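Local coordinates for protein beta-L-arabinobiosidase (PDB 5MQR) that probably hydrolyses glycosidic linkages during the breakdown of complex plant pectin by a gut bacterium, pairing a beta propeller with a glycoside hydrolase domain, at residues A[162-171]-A[184-192]. Sequence-based numbering, arbitrary orientation.
Sequences RLITMGNYGV and GIGRVVREI
Thr-165 and Arg-190 trade a pair of backbone hydrogen bonds, as do Gly-167 and Val-188 two residues on, the core of an antiparallel pairing between strands 163-170 and 186-192. Val-188 N meets Gly-167 O at 2.7 Å, with an N-H...O angle of 169°. Where strand 186-192 begins, Ile-185 and Gly-186 both face Tyr-169 in a classic beta bulge: Ile-185 N reaches Tyr-169 O at 2.9 Å, whereas the bond from Gly-186 N is weak. At the backbone angles of Gly-186 a side chain would collide with the preceding carbonyl oxygen.

The face of Leu-163, Thr-165, Val-188, Tyr-169 and Ile-192 is closely packed. Ile-192 lays CD1 across Thr-165 CG2, 3.6 Å away, and runs alongside Leu-163. Further on, Val-188 CG1 lies in plane at the edge of the Tyr-169 ring, 3.8 Å from CE2. On the other face, Ile-164 CG2 touches Val-189 CB at 3.8 Å.

Against this apolar packing, the far end is polar and more open: Arg-162 is partly exposed. Its chain, extended from CG to NE, carries NH1 to 2.6 Å from Glu-191 OE1 in a salt bridge. OE1 lies near the guanidinium plane, but the carboxylate is turned 51° from it, and the hydrogen bond is bent and weak. NH1 also bridges to Asp-225, and a water links Glu-191 OE2 with Leu-163 N and Ile-192 O.

These are the two inner strands of a four-stranded antiparallel sheet, consistent with one propeller blade. Strands 148-157 and 202-206 flank them; strand 120-123 covers the Tyr-169 face, and helix 226-236 packs over Ile-164 and Val-189.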
loop_
_atom_site.group_PDB
_atom_site.type_symbol
_atom_site.label_atom_id
_atom_site.label_comp_id
_atom_site.label_asym_id
_atom_site.label_seq_id
_atom_site.Cartn_x
_atom_site.Cartn_y
_atom_site.Cartn_z
ATOM N N ARG A 162 -27.273 21.391 -16.404
ATOM C CA ARG A 162 -26.818 21.833 -17.736
ATOM C C ARG A 162 -25.302 22.079 -17.816
ATOM O O ARG A 162 -24.646 22.443 -16.816
ATOM C CB ARG A 162 -27.582 23.077 -18.172
ATOM C CG ARG A 162 -29.073 22.809 -18.390
ATOM C CD ARG A 162 -29.817 24.111 -18.596
ATOM N NE ARG A 162 -31.188 23.921 -19.078
ATOM C CZ ARG A 162 -31.687 24.381 -20.230
ATOM N NH1 ARG A 162 -30.964 25.078 -21.101
ATOM N NH2 ARG A 162 -32.961 24.150 -20.517
ATOM N N LEU A 163 -24.737 21.847 -18.999
ATOM C CA LEU A 163 -23.307 22.015 -19.191
ATOM C C LEU A 163 -23.098 23.284 -19.965
ATOM O O LEU A 163 -23.573 23.388 -21.073
ATOM C CB LEU A 163 -22.683 20.828 -19.934
ATOM C CG LEU A 163 -21.160 20.911 -20.181
ATOM C CD1 LEU A 163 -20.352 21.092 -18.902
ATOM C CD2 LEU A 163 -20.674 19.659 -20.891
ATOM N N ILE A 164 -22.391 24.246 -19.374
ATOM C CA ILE A 164 -22.011 25.478 -20.066
ATOM C C ILE A 164 -20.509 25.425 -20.340
ATOM O O ILE A 164 -19.720 25.038 -19.461
ATOM C CB ILE A 164 -22.356 26.744 -19.247
ATOM C CG1 ILE A 164 -23.797 26.698 -18.705
ATOM C CG2 ILE A 164 -22.156 28.013 -20.076
ATOM C CD1 ILE A 164 -24.886 26.551 -19.731
ATOM N N THR A 165 -20.113 25.779 -21.559
ATOM C CA THR A 165 -18.695 25.952 -21.873
ATOM C C THR A 165 -18.462 27.429 -22.175
ATOM O O THR A 165 -19.377 28.127 -22.611
ATOM C CB THR A 165 -18.209 25.010 -22.997
ATOM O OG1 THR A 165 -16.781 25.087 -23.128
ATOM C CG2 THR A 165 -18.879 25.333 -24.325
HETATM N N MSE A 166 -17.252 27.916 -21.886
HETATM C CA MSE A 166 -16.970 29.358 -21.979
HETATM C C MSE A 166 -15.573 29.612 -22.465
HETATM O O MSE A 166 -14.667 28.791 -22.298
HETATM C CB MSE A 166 -17.197 30.100 -20.654
HETATM C CG MSE A 166 -16.399 29.502 -19.490
HETATM SE SE MSE A 166 -16.865 30.308 -17.736
HETATM C CE MSE A 166 -17.633 28.712 -16.894
ATOM N N GLY A 167 -15.410 30.763 -23.102
ATOM C CA GLY A 167 -14.115 31.228 -23.511
ATOM C C GLY A 167 -14.104 32.725 -23.640
ATOM O O GLY A 167 -15.141 33.377 -23.483
ATOM N N ASN A 168 -12.934 33.272 -23.928
ATOM C CA ASN A 168 -12.752 34.714 -23.925
ATOM C C ASN A 168 -11.942 35.182 -25.132
ATOM O O ASN A 168 -11.019 34.499 -25.564
ATOM C CB ASN A 168 -12.067 35.084 -22.621
ATOM C CG ASN A 168 -11.678 36.537 -22.557
ATOM O OD1 ASN A 168 -12.463 37.369 -22.120
ATOM N ND2 ASN A 168 -10.451 36.848 -22.977
ATOM N N TYR A 169 -12.291 36.354 -25.657
ATOM C CA TYR A 169 -11.583 36.982 -26.775
ATOM C C TYR A 169 -10.805 38.228 -26.331
ATOM O O TYR A 169 -11.393 39.165 -25.803
ATOM C CB TYR A 169 -12.584 37.390 -27.830
ATOM C CG TYR A 169 -13.321 36.250 -28.491
ATOM C CD1 TYR A 169 -12.698 35.470 -29.451
ATOM C CD2 TYR A 169 -14.661 35.984 -28.196
ATOM C CE1 TYR A 169 -13.369 34.441 -30.092
ATOM C CE2 TYR A 169 -15.339 34.948 -28.822
ATOM C CZ TYR A 169 -14.684 34.183 -29.776
ATOM O OH TYR A 169 -15.334 33.177 -30.424
ATOM N N GLY A 170 -9.483 38.206 -26.542
ATOM C CA GLY A 170 -8.584 39.356 -26.343
ATOM C C GLY A 170 -8.045 39.862 -27.678
ATOM O O GLY A 170 -8.382 39.318 -28.721
ATOM N N VAL A 171 -7.215 40.907 -27.646
ATOM C CA VAL A 171 -6.673 41.512 -28.870
ATOM C C VAL A 171 -5.155 41.567 -28.831
ATOM O O VAL A 171 -4.585 42.126 -27.904
ATOM C CB VAL A 171 -7.196 42.947 -29.103
ATOM C CG1 VAL A 171 -6.656 43.523 -30.419
ATOM C CG2 VAL A 171 -8.726 42.974 -29.102
ATOM N N GLY A 184 -9.323 43.576 -23.651
ATOM C CA GLY A 184 -9.895 42.636 -24.613
ATOM C C GLY A 184 -11.344 42.948 -24.969
ATOM O O GLY A 184 -11.823 44.069 -24.788
ATOM N N ILE A 185 -12.031 41.956 -25.521
ATOM C CA ILE A 185 -13.383 42.147 -26.033
ATOM C C ILE A 185 -14.380 41.656 -25.000
ATOM O O ILE A 185 -15.222 42.417 -24.534
ATOM C CB ILE A 185 -13.571 41.401 -27.354
ATOM C CG1 ILE A 185 -12.672 42.021 -28.419
ATOM C CG2 ILE A 185 -15.022 41.468 -27.815
ATOM C CD1 ILE A 185 -12.441 41.124 -29.610
ATOM N N GLY A 186 -14.289 40.380 -24.655
ATOM C CA GLY A 186 -15.193 39.819 -23.664
ATOM C C GLY A 186 -15.250 38.308 -23.624
ATOM O O GLY A 186 -14.584 37.619 -24.400
ATOM N N ARG A 187 -16.093 37.810 -22.730
ATOM C CA ARG A 187 -16.208 36.403 -22.498
ATOM C C ARG A 187 -17.530 35.876 -23.026
ATOM O O ARG A 187 -18.566 36.507 -22.861
ATOM C CB ARG A 187 -16.085 36.125 -21.017
ATOM C CG ARG A 187 -15.638 34.700 -20.758
ATOM C CD ARG A 187 -15.408 34.480 -19.303
ATOM N NE ARG A 187 -14.297 35.295 -18.826
ATOM C CZ ARG A 187 -13.023 34.907 -18.736
ATOM N NH1 ARG A 187 -12.621 33.674 -19.092
ATOM N NH2 ARG A 187 -12.129 35.775 -18.255
ATOM N N VAL A 188 -17.467 34.710 -23.663
ATOM C CA VAL A 188 -18.624 34.095 -24.293
ATOM C C VAL A 188 -18.900 32.749 -23.657
ATOM O O VAL A 188 -18.022 32.137 -23.061
ATOM C CB VAL A 188 -18.469 33.900 -25.822
ATOM C CG1 VAL A 188 -18.368 35.247 -26.511
ATOM C CG2 VAL A 188 -17.267 33.021 -26.174
ATOM N N VAL A 189 -20.140 32.313 -23.821
ATOM C CA VAL A 189 -20.639 31.048 -23.309
ATOM C C VAL A 189 -21.553 30.428 -24.350
ATOM O O VAL A 189 -22.156 31.135 -25.161
ATOM C CB VAL A 189 -21.496 31.208 -22.029
ATOM C CG1 VAL A 189 -20.639 31.554 -20.830
ATOM C CG2 VAL A 189 -22.610 32.238 -22.212
ATOM N N ARG A 190 -21.680 29.111 -24.284
ATOM C CA ARG A 190 -22.764 28.399 -24.957
ATOM C C ARG A 190 -23.062 27.083 -24.255
ATOM O O ARG A 190 -22.189 26.507 -23.617
ATOM C CB ARG A 190 -22.434 28.166 -26.432
ATOM C CG ARG A 190 -21.468 27.032 -26.721
ATOM C CD ARG A 190 -20.920 27.130 -28.143
ATOM N NE ARG A 190 -21.993 27.233 -29.128
ATOM C CZ ARG A 190 -21.816 27.279 -30.442
ATOM N NH1 ARG A 190 -20.603 27.229 -30.983
ATOM N NH2 ARG A 190 -22.871 27.368 -31.221
ATOM N N GLU A 191 -24.301 26.625 -24.373
ATOM C CA GLU A 191 -24.704 25.396 -23.744
ATOM C C GLU A 191 -24.255 24.224 -24.596
ATOM O O GLU A 191 -24.328 24.285 -25.821
ATOM C CB GLU A 191 -26.215 25.348 -23.567
ATOM C CG GLU A 191 -26.652 24.082 -22.825
ATOM C CD GLU A 191 -28.035 24.171 -22.227
ATOM O OE1 GLU A 191 -28.716 25.206 -22.418
ATOM O OE2 GLU A 191 -28.442 23.199 -21.563
ATOM N N ILE A 192 -23.773 23.180 -23.940
ATOM C CA ILE A 192 -23.608 21.882 -24.566
ATOM C C ILE A 192 -24.793 20.972 -24.166
ATOM O O ILE A 192 -25.079 20.777 -22.986
ATOM C CB ILE A 192 -22.264 21.248 -24.192
ATOM C CG1 ILE A 192 -21.104 22.095 -24.746
ATOM C CG2 ILE A 192 -22.184 19.813 -24.726
ATOM C CD1 ILE A 192 -19.802 21.885 -23.999
HETATM O O HOH W 1 -26.854 21.074 -21.044
#